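Local coordinates for N-acetyl-beta-D glucosaminidase (Rhizomucor miehei CAU432, PDB 4ZM6), which probably hydrolyses N-acetyl-beta-D-glucosaminides through a glycoside hydrolase family 3 region and acetylates glucosamine through a GCN5-related region that binds acetyl-CoA, at residues L163-V166 against E167-R171; I198-T201 against L202-D206; D700-Q703 against A704-K708. All coordinates share one frame; numbering follows the deposited sequence.

The three contacts follow one another along the chain, each a continuous stretch at or within a helix. Contacts 1 and 2 share the glycoside hydrolase family 3 region of TIM-barrel type: contact 1 closes helix 155-171, while contact 2 starts helix 202-207, with centres about 28 Å apart. Contact 3 lies on helix 700-709 in the acetyltransferase part, its centre about 57 Å from that of contact 1 and 79 Å from that of contact 2; contacts 2 and 3 lie on opposite sides of the chain's centre. Contact 1 faces the acetyltransferase part, contact 2 touches the second subunit and contact 3 is at the surface, so together they sample an elongated multi-domain enzyme.

Contact 1 of 3, residues L163-V166 against E167-R171; sequences LAQV and EGYQR
Gln-165 and Tyr-169, one helical turn apart, run side by side and point the same way. Each has its CG anti to its carbonyl carbon (chi1 -72° in both), which swings the two chains off the helix in parallel. Gln-165 CB lies 4.0 Å from Tyr-169 CE2, and the amide and ring planes are 57° apart, so the amide is steeply inclined to the ring and the two run alongside each other. Their backbones are joined as well, Tyr-169 N donating to Gln-165 O at 2.7 Å. The two polar ends do not bond each other: Gln-165 OE1 turns to Tyr-151, while Tyr-169 OH makes a weak hydrogen bond to Asn-83. This flank is the tight one, packed against helices 99-105 and 108-125 inside the family 3 region. Next to it Gln-170 N bonds Val-166 O at 3.1 Å, and the side chain of Val-166 touches Pro-133.

The more open side is that of Arg-171, partly exposed at the end of helix 155-171. Its NH1 meets Glu-167 OE1 at 2.6 Å in a salt bridge along the helix. Glu-167, an extended chain, is a buried carboxylate paired on both oxygens, since its OE2 bridges to Arg-640 of helix 627-642. Arg-171 also binds the terminal carboxylate of Phe-858. Opposite charges alternate from Arg-640 through Glu-167 and Arg-171 to the Phe-858 carboxylate, which probably ties this helix to the acetyltransferase part.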
ATOM      1  N   LEU A 163      -7.763  -1.980  13.993  1.00 53.06           N
ATOM      2  CA  LEU A 163      -6.998  -0.855  14.552  1.00 54.43           C
ATOM      3  C   LEU A 163      -7.876   0.066  15.382  1.00 53.69           C
ATOM      4  O   LEU A 163      -7.510   0.450  16.491  1.00 56.24           O
ATOM      5  CB  LEU A 163      -6.363  -0.008  13.441  1.00 56.27           C
ATOM      6  CG  LEU A 163      -4.852  -0.083  13.235  1.00 57.79           C
ATOM      7  CD1 LEU A 163      -4.437  -1.382  12.559  1.00 60.08           C
ATOM      8  CD2 LEU A 163      -4.414   1.109  12.403  1.00 58.37           C
ATOM      9  N   ALA A 164      -9.026   0.429  14.822  1.00 51.50           N
ATOM     10  CA  ALA A 164      -9.926   1.388  15.443  1.00 50.66           C
ATOM     11  C   ALA A 164     -10.372   0.933  16.822  1.00 50.67           C
ATOM     12  O   ALA A 164     -10.465   1.744  17.740  1.00 49.43           O
ATOM     13  CB  ALA A 164     -11.136   1.621  14.555  1.00 50.94           C
ATOM     14  N   GLN A 165     -10.645  -0.363  16.957  1.00 52.30           N
ATOM     15  CA  GLN A 165     -11.139  -0.926  18.215  1.00 52.14           C
ATOM     16  C   GLN A 165     -10.017  -1.104  19.231  1.00 51.93           C
ATOM     17  O   GLN A 165     -10.208  -0.833  20.414  1.00 53.30           O
ATOM     18  CB  GLN A 165     -11.862  -2.254  17.973  1.00 52.47           C
ATOM     19  CG  GLN A 165     -13.211  -2.098  17.286  1.00 53.08           C
ATOM     20  CD  GLN A 165     -14.233  -3.127  17.748  1.00 52.47           C
ATOM     21  OE1 GLN A 165     -13.960  -4.328  17.773  1.00 53.21           O
ATOM     22  NE2 GLN A 165     -15.418  -2.656  18.121  1.00 50.93           N
ATOM     23  N   VAL A 166      -8.856  -1.557  18.769  1.00 51.71           N
ATOM     24  CA  VAL A 166      -7.662  -1.619  19.612  1.00 51.64           C
ATOM     25  C   VAL A 166      -7.361  -0.236  20.202  1.00 52.42           C
ATOM     26  O   VAL A 166      -7.088  -0.112  21.392  1.00 53.48           O
ATOM     27  CB  VAL A 166      -6.440  -2.127  18.825  1.00 51.82           C
ATOM     28  CG1 VAL A 166      -5.157  -1.944  19.627  1.00 52.03           C
ATOM     29  CG2 VAL A 166      -6.630  -3.591  18.444  1.00 52.03           C
ATOM     30  N   GLU A 167      -7.415   0.798  19.368  1.00 52.70           N
ATOM     31  CA  GLU A 167      -7.346   2.170  19.861  1.00 53.64           C
ATOM     32  C   GLU A 167      -8.438   2.380  20.905  1.00 54.60           C
ATOM     33  O   GLU A 167      -8.148   2.664  22.061  1.00 56.17           O
ATOM     34  CB  GLU A 167      -7.488   3.192  18.716  1.00 52.54           C
ATOM     35  CG  GLU A 167      -7.836   4.610  19.172  1.00 51.58           C
ATOM     36  CD  GLU A 167      -7.645   5.667  18.098  1.00 50.80           C
ATOM     37  OE1 GLU A 167      -8.067   6.818  18.316  1.00 49.65           O
ATOM     38  OE2 GLU A 167      -7.075   5.366  17.036  1.00 52.29           O
ATOM     39  N   GLY A 168      -9.689   2.215  20.496  1.00 55.73           N
ATOM     40  CA  GLY A 168     -10.833   2.470  21.372  1.00 57.28           C
ATOM     41  C   GLY A 168     -10.727   1.828  22.745  1.00 58.00           C
ATOM     42  O   GLY A 168     -10.912   2.497  23.765  1.00 57.77           O
ATOM     43  N   TYR A 169     -10.421   0.533  22.769  1.00 58.95           N
ATOM     44  CA  TYR A 169     -10.332  -0.212  24.021  1.00 58.85           C
ATOM     45  C   TYR A 169      -9.208   0.317  24.888  1.00 57.15           C
ATOM     46  O   TYR A 169      -9.416   0.605  26.062  1.00 60.20           O
ATOM     47  CB  TYR A 169     -10.104  -1.708  23.766  1.00 60.32           C
ATOM     48  CG  TYR A 169     -11.304  -2.456  23.221  1.00 61.24           C
ATOM     49  CD1 TYR A 169     -12.539  -2.402  23.859  1.00 61.40           C
ATOM     50  CD2 TYR A 169     -11.194  -3.247  22.084  1.00 62.43           C
ATOM     51  CE1 TYR A 169     -13.632  -3.099  23.367  1.00 62.30           C
ATOM     52  CE2 TYR A 169     -12.282  -3.944  21.580  1.00 62.27           C
ATOM     53  CZ  TYR A 169     -13.498  -3.871  22.224  1.00 61.58           C
ATOM     54  OH  TYR A 169     -14.576  -4.567  21.721  1.00 58.62           O
ATOM     55  N   GLN A 170      -8.022   0.449  24.298  1.00 55.24           N
ATOM     56  CA  GLN A 170      -6.821   0.861  25.031  1.00 53.85           C
ATOM     57  C   GLN A 170      -6.856   2.331  25.419  1.00 55.60           C
ATOM     58  O   GLN A 170      -6.220   2.748  26.386  1.00 55.60           O
ATOM     59  CB  GLN A 170      -5.575   0.560  24.209  1.00 51.87           C
ATOM     60  CG  GLN A 170      -5.393  -0.923  23.949  1.00 51.10           C
ATOM     61  CD  GLN A 170      -4.120  -1.243  23.206  1.00 52.06           C
ATOM     62  OE1 GLN A 170      -3.529  -0.391  22.545  1.00 52.95           O
ATOM     63  NE2 GLN A 170      -3.686  -2.480  23.312  1.00 52.75           N
ATOM     64  N   ARG A 171      -7.615   3.110  24.664  1.00 58.51           N
ATOM     65  CA  ARG A 171      -7.837   4.509  24.977  1.00 60.04           C
ATOM     66  C   ARG A 171      -8.584   4.626  26.306  1.00 61.26           C
ATOM     67  O   ARG A 171      -8.360   5.568  27.070  1.00 62.00           O
ATOM     68  CB  ARG A 171      -8.636   5.163  23.849  1.00 61.54           C
ATOM     69  CG  ARG A 171      -8.394   6.642  23.677  1.00 62.38           C
ATOM     70  CD  ARG A 171      -8.065   6.952  22.233  1.00 64.22           C
ATOM     71  NE  ARG A 171      -7.662   8.344  22.090  1.00 66.47           N
ATOM     72  CZ  ARG A 171      -6.957   8.833  21.077  1.00 67.94           C
ATOM     73  NH1 ARG A 171      -6.551   8.049  20.083  1.00 67.71           N
ATOM     74  NH2 ARG A 171      -6.651  10.125  21.063  1.00 72.43           N
TER

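Contact 2 of 3, residues I198-T201 against L202-D206; sequences INKT and LEELD
Thr-201 takes the N-cap position of helix 202-207, and Glu-204, three residues on, reaches back to it as in one half of a capping box. Glu-204 OE2 carries the contact by accepting two bonds from the same residue. Thr-201 N donates to it at 3.1 Å in a nearly straight bond (168°), arriving from above the carboxylate plane, 45° out of it. Thr-201 OG1 donates at 3.1 Å and uses the anti lone pair, the one turned away from OE1. For this the hydroxyl sits between the backbone N and the carbonyl carbon (chi1 51°), on the same flank as the N-H, and the two side chains cross obliquely. The double grip probably fixes the rotation of the carboxylate, whose negative charge at a helix start should suit the helix dipole.

Behind the cap the first helical turn is built by Leu-205 N, which bonds Thr-201 O at 2.9 Å. Leu-205 CG touches Lys-200 CB at 4.2 Å, packing against the base of the lysine side chain. The far end of Lys-200 leaves in an extended chain for Glu-209 and Asp-186. Glu-203, bent at its second torsion, brings OE2 to 3.8 Å from Thr-201 CB, while its OE1 bonds Thr-538 of the second subunit; Ala-535 of that subunit packs on Thr-201. Upstream, Asn-199 centres an inverse gamma turn, closed by a weak Lys-200 N to Ile-198 O bond, that delivers the chain to the cap. A threonine N-cap answered by an N3 glutamate is characteristic of helix starts, here following a loop of the TIM-barrel-type hydrolase region.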
ATOM      1  N   ILE A 198      -5.089 -25.297   8.366  1.00 78.01           N
ATOM      2  CA  ILE A 198      -4.852 -24.209   7.420  1.00 76.82           C
ATOM      3  C   ILE A 198      -3.657 -24.606   6.557  1.00 73.78           C
ATOM      4  O   ILE A 198      -2.504 -24.464   6.966  1.00 70.05           O
ATOM      5  CB  ILE A 198      -4.570 -22.867   8.138  1.00 79.10           C
ATOM      6  CG1 ILE A 198      -5.672 -22.550   9.163  1.00 80.48           C
ATOM      7  CG2 ILE A 198      -4.425 -21.736   7.127  1.00 78.49           C
ATOM      8  CD1 ILE A 198      -7.081 -22.528   8.603  1.00 80.78           C
ATOM      9  N   ASN A 199      -3.950 -25.124   5.367  1.00 74.11           N
ATOM     10  CA  ASN A 199      -2.924 -25.626   4.460  1.00 73.68           C
ATOM     11  C   ASN A 199      -2.467 -24.511   3.531  1.00 71.07           C
ATOM     12  O   ASN A 199      -2.804 -24.502   2.346  1.00 70.71           O
ATOM     13  CB  ASN A 199      -3.462 -26.827   3.667  1.00 74.90           C
ATOM     14  CG  ASN A 199      -2.373 -27.574   2.917  1.00 78.12           C
ATOM     15  OD1 ASN A 199      -1.286 -27.816   3.446  1.00 80.39           O
ATOM     16  ND2 ASN A 199      -2.664 -27.956   1.676  1.00 78.42           N
ATOM     17  N   LYS A 200      -1.704 -23.567   4.083  1.00 68.68           N
ATOM     18  CA  LYS A 200      -1.252 -22.391   3.338  1.00 66.54           C
ATOM     19  C   LYS A 200       0.206 -22.080   3.611  1.00 66.65           C
ATOM     20  O   LYS A 200       0.705 -22.315   4.716  1.00 65.06           O
ATOM     21  CB  LYS A 200      -2.077 -21.163   3.714  1.00 66.71           C
ATOM     22  CG  LYS A 200      -3.573 -21.327   3.527  1.00 66.39           C
ATOM     23  CD  LYS A 200      -4.287 -19.989   3.563  1.00 64.50           C
ATOM     24  CE  LYS A 200      -5.785 -20.169   3.730  1.00 63.61           C
ATOM     25  NZ  LYS A 200      -6.538 -18.984   3.245  1.00 63.95           N
ATOM     26  N   THR A 201       0.869 -21.532   2.595  1.00 67.30           N
ATOM     27  CA  THR A 201       2.251 -21.077   2.707  1.00 66.82           C
ATOM     28  C   THR A 201       2.282 -19.649   3.238  1.00 64.02           C
ATOM     29  O   THR A 201       1.250 -18.970   3.287  1.00 60.03           O
ATOM     30  CB  THR A 201       2.977 -21.119   1.343  1.00 68.78           C
ATOM     31  OG1 THR A 201       2.191 -20.439   0.353  1.00 69.44           O
ATOM     32  CG2 THR A 201       3.215 -22.557   0.899  1.00 68.37           C
ATOM     33  N   LEU A 202       3.473 -19.196   3.622  1.00 62.35           N
ATOM     34  CA  LEU A 202       3.644 -17.842   4.144  1.00 60.94           C
ATOM     35  C   LEU A 202       3.209 -16.799   3.109  1.00 63.56           C
ATOM     36  O   LEU A 202       2.628 -15.776   3.470  1.00 66.71           O
ATOM     37  CB  LEU A 202       5.099 -17.586   4.561  1.00 58.66           C
ATOM     38  CG  LEU A 202       5.383 -16.796   5.849  1.00 57.95           C
ATOM     39  CD1 LEU A 202       6.694 -16.035   5.703  1.00 58.54           C
ATOM     40  CD2 LEU A 202       4.271 -15.834   6.243  1.00 57.82           C
ATOM     41  N   GLU A 203       3.471 -17.070   1.829  1.00 64.48           N
ATOM     42  CA  GLU A 203       3.096 -16.149   0.751  1.00 66.16           C
ATOM     43  C   GLU A 203       1.580 -16.008   0.631  1.00 64.90           C
ATOM     44  O   GLU A 203       1.069 -14.902   0.437  1.00 62.02           O
ATOM     45  CB  GLU A 203       3.687 -16.585  -0.594  1.00 69.01           C
ATOM     46  CG  GLU A 203       5.183 -16.337  -0.732  1.00 74.13           C
ATOM     47  CD  GLU A 203       6.047 -17.398  -0.059  1.00 79.18           C
ATOM     48  OE1 GLU A 203       7.283 -17.212  -0.032  1.00 81.83           O
ATOM     49  OE2 GLU A 203       5.506 -18.414   0.440  1.00 80.63           O
ATOM     50  N   GLU A 204       0.867 -17.128   0.743  1.00 66.00           N
ATOM     51  CA  GLU A 204      -0.597 -17.106   0.756  1.00 67.50           C
ATOM     52  C   GLU A 204      -1.104 -16.368   1.996  1.00 64.28           C
ATOM     53  O   GLU A 204      -2.010 -15.538   1.907  1.00 61.50           O
ATOM     54  CB  GLU A 204      -1.170 -18.522   0.743  1.00 71.99           C
ATOM     55  CG  GLU A 204      -0.907 -19.315  -0.526  1.00 75.83           C
ATOM     56  CD  GLU A 204      -1.449 -20.734  -0.433  1.00 80.35           C
ATOM     57  OE1 GLU A 204      -2.655 -20.937  -0.709  1.00 81.47           O
ATOM     58  OE2 GLU A 204      -0.672 -21.647  -0.078  1.00 81.88           O
ATOM     59  N   LEU A 205      -0.509 -16.671   3.148  1.00 61.35           N
ATOM     60  CA  LEU A 205      -0.886 -16.027   4.409  1.00 61.54           C
ATOM     61  C   LEU A 205      -0.692 -14.511   4.380  1.00 60.04           C
ATOM     62  O   LEU A 205      -1.505 -13.771   4.932  1.00 61.10           O
ATOM     63  CB  LEU A 205      -0.110 -16.633   5.585  1.00 61.69           C
ATOM     64  CG  LEU A 205      -0.588 -18.023   6.021  1.00 62.05           C
ATOM     65  CD1 LEU A 205       0.423 -18.680   6.944  1.00 62.92           C
ATOM     66  CD2 LEU A 205      -1.952 -17.952   6.693  1.00 62.19           C
ATOM     67  N   ASP A 206       0.379 -14.058   3.736  1.00 58.83           N
ATOM     68  CA  ASP A 206       0.653 -12.626   3.610  1.00 57.20           C
ATOM     69  C   ASP A 206      -0.426 -11.877   2.833  1.00 54.58           C
ATOM     70  O   ASP A 206      -0.686 -10.707   3.109  1.00 53.20           O
ATOM     71  CB  ASP A 206       2.019 -12.384   2.949  1.00 57.57           C
ATOM     72  CG  ASP A 206       3.180 -12.540   3.920  1.00 59.88           C
ATOM     73  OD1 ASP A 206       2.967 -12.435   5.149  1.00 58.25           O
ATOM     74  OD2 ASP A 206       4.319 -12.756   3.448  1.00 64.03           O
TER

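Contact 3 of 3, residues D700-Q703 against A704-K708; sequences DKIQ and ARMLK
Residues Asp-700 to Gln-703 and Ala-704 to Lys-708 continue without a break as successive turns of helix 700-709, the CA atoms of Ile-702 and Arg-705 standing 4.8 Å apart. Four i to i+4 bonds join the turns: Ala-704 N to Asp-700 O, Arg-705 N to Lys-701 O, Met-706 N to Ile-702 O and Leu-707 N to Gln-703 O. The bond from Met-706 N to Ile-702 O, 2.8 Å long, is nearly straight at its hydrogen (172°), whereas those given by Arg-705 and Leu-707 are more bent, both at 150°. The one apolar side-chain pair is Ile-702 with Met-706, where CG2 of Ile-702 faces SD of Met-706 at 4.4 Å. Ile-702 holds this methyl anti to its own backbone nitrogen, leaning toward the following turn (CG1 at chi1 -49°), while Met-706 bends at its second and third torsions.

These two residues form the inward stripe of an amphipathic helix. Met-706 is buried against Ile-711 and Phe-713 of strand 711-715 and Ile-811 of helix 811-825, and Ile-702 touches Ile-813 of the same helix. The helix follows strand 686-692 and leads into strand 711-715, both members of one large mixed sheet in the acetyltransferase part of the chain.

The remaining flanks are exposed and carry little side-chain contact between the two turns. Gln-703 turns its amide back toward the helix start, where NE2 bonds the carbonyl oxygen of Val-698. The side chain of Arg-705 leads away from the first turn.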
ATOM      1  N   ASP A 700      -2.029  58.623  23.732  1.00 84.58           N
ATOM      2  CA  ASP A 700      -0.943  59.369  24.379  1.00 85.95           C
ATOM      3  C   ASP A 700      -0.445  58.697  25.659  1.00 83.87           C
ATOM      4  O   ASP A 700       0.745  58.769  25.983  1.00 81.49           O
ATOM      5  CB  ASP A 700      -1.379  60.804  24.696  1.00 87.53           C
ATOM      6  CG  ASP A 700      -2.002  61.501  23.504  1.00 89.18           C
ATOM      7  OD1 ASP A 700      -3.186  61.227  23.213  1.00 93.68           O
ATOM      8  OD2 ASP A 700      -1.313  62.320  22.861  1.00 86.81           O
ATOM      9  N   LYS A 701      -1.362  58.056  26.381  1.00 80.59           N
ATOM     10  CA  LYS A 701      -1.024  57.347  27.621  1.00 80.88           C
ATOM     11  C   LYS A 701       0.060  56.302  27.359  1.00 78.30           C
ATOM     12  O   LYS A 701       0.999  56.147  28.146  1.00 76.94           O
ATOM     13  CB  LYS A 701      -2.257  56.663  28.239  1.00 82.16           C
ATOM     14  CG  LYS A 701      -3.517  57.520  28.318  1.00 85.59           C
ATOM     15  CD  LYS A 701      -4.496  57.215  27.182  1.00 88.18           C
ATOM     16  CE  LYS A 701      -5.252  58.455  26.726  1.00 89.53           C
ATOM     17  NZ  LYS A 701      -5.799  58.295  25.349  1.00 89.20           N
ATOM     18  N   ILE A 702      -0.071  55.611  26.229  1.00 74.50           N
ATOM     19  CA  ILE A 702       0.817  54.508  25.874  1.00 70.98           C
ATOM     20  C   ILE A 702       2.160  55.048  25.375  1.00 71.00           C
ATOM     21  O   ILE A 702       3.220  54.529  25.743  1.00 70.14           O
ATOM     22  CB  ILE A 702       0.161  53.584  24.820  1.00 69.38           C
ATOM     23  CG1 ILE A 702      -1.267  53.209  25.269  1.00 68.63           C
ATOM     24  CG2 ILE A 702       1.010  52.338  24.593  1.00 68.38           C
ATOM     25  CD1 ILE A 702      -1.909  52.058  24.519  1.00 67.57           C
ATOM     26  N   GLN A 703       2.107  56.096  24.554  1.00 70.65           N
ATOM     27  CA  GLN A 703       3.311  56.806  24.115  1.00 70.36           C
ATOM     28  C   GLN A 703       4.128  57.264  25.307  1.00 70.83           C
ATOM     29  O   GLN A 703       5.337  57.049  25.360  1.00 69.89           O
ATOM     30  CB  GLN A 703       2.946  58.033  23.287  1.00 70.92           C
ATOM     31  CG  GLN A 703       2.272  57.716  21.965  1.00 73.85           C
ATOM     32  CD  GLN A 703       2.445  58.818  20.938  1.00 74.07           C
ATOM     33  OE1 GLN A 703       3.497  59.450  20.871  1.00 76.77           O
ATOM     34  NE2 GLN A 703       1.416  59.050  20.128  1.00 71.89           N
ATOM     35  N   ALA A 704       3.448  57.908  26.255  1.00 73.60           N
ATOM     36  CA  ALA A 704       4.067  58.389  27.489  1.00 73.12           C
ATOM     37  C   ALA A 704       4.623  57.242  28.328  1.00 70.93           C
ATOM     38  O   ALA A 704       5.731  57.339  28.858  1.00 69.27           O
ATOM     39  CB  ALA A 704       3.059  59.188  28.301  1.00 74.40           C
ATOM     40  N   ARG A 705       3.851  56.162  28.442  1.00 70.32           N
ATOM     41  CA  ARG A 705       4.279  54.975  29.189  1.00 71.70           C
ATOM     42  C   ARG A 705       5.535  54.356  28.565  1.00 68.27           C
ATOM     43  O   ARG A 705       6.525  54.107  29.263  1.00 64.87           O
ATOM     44  CB  ARG A 705       3.149  53.940  29.240  1.00 73.97           C
ATOM     45  CG  ARG A 705       3.373  52.783  30.206  1.00 76.60           C
ATOM     46  CD  ARG A 705       2.865  53.084  31.609  1.00 80.43           C
ATOM     47  NE  ARG A 705       2.649  51.858  32.380  1.00 84.94           N
ATOM     48  CZ  ARG A 705       1.590  51.052  32.261  1.00 86.65           C
ATOM     49  NH1 ARG A 705       0.617  51.323  31.394  1.00 86.06           N
ATOM     50  NH2 ARG A 705       1.504  49.959  33.016  1.00 87.53           N
ATOM     51  N   MET A 706       5.495  54.122  27.255  1.00 64.02           N
ATOM     52  CA  MET A 706       6.648  53.538  26.556  1.00 64.30           C
ATOM     53  C   MET A 706       7.850  54.470  26.547  1.00 63.66           C
ATOM     54  O   MET A 706       8.991  54.005  26.574  1.00 61.63           O
ATOM     55  CB  MET A 706       6.290  53.114  25.125  1.00 65.60           C
ATOM     56  CG  MET A 706       6.207  51.603  24.913  1.00 64.22           C
ATOM     57  SD  MET A 706       4.951  50.748  25.877  1.00 63.21           S
ATOM     58  CE  MET A 706       5.815  50.286  27.376  1.00 60.94           C
ATOM     59  N   LEU A 707       7.587  55.774  26.505  1.00 65.83           N
ATOM     60  CA  LEU A 707       8.634  56.780  26.652  1.00 65.04           C
ATOM     61  C   LEU A 707       9.242  56.699  28.048  1.00 64.55           C
ATOM     62  O   LEU A 707      10.462  56.620  28.189  1.00 61.88           O
ATOM     63  CB  LEU A 707       8.077  58.185  26.392  1.00 66.58           C
ATOM     64  CG  LEU A 707       9.037  59.365  26.601  1.00 68.16           C
ATOM     65  CD1 LEU A 707      10.307  59.215  25.771  1.00 66.69           C
ATOM     66  CD2 LEU A 707       8.331  60.677  26.285  1.00 68.61           C
ATOM     67  N   LYS A 708       8.389  56.692  29.070  1.00 67.47           N
ATOM     68  CA  LYS A 708       8.846  56.611  30.463  1.00 71.09           C
ATOM     69  C   LYS A 708       9.613  55.320  30.770  1.00 68.92           C
ATOM     70  O   LYS A 708      10.632  55.354  31.455  1.00 68.27           O
ATOM     71  CB  LYS A 708       7.670  56.761  31.437  1.00 75.69           C
ATOM     72  CG  LYS A 708       8.114  56.882  32.890  1.00 81.33           C
ATOM     73  CD  LYS A 708       7.055  57.503  33.789  1.00 85.75           C
ATOM     74  CE  LYS A 708       7.689  58.070  35.054  1.00 88.96           C
ATOM     75  NZ  LYS A 708       6.705  58.740  35.951  1.00 90.77           N
TER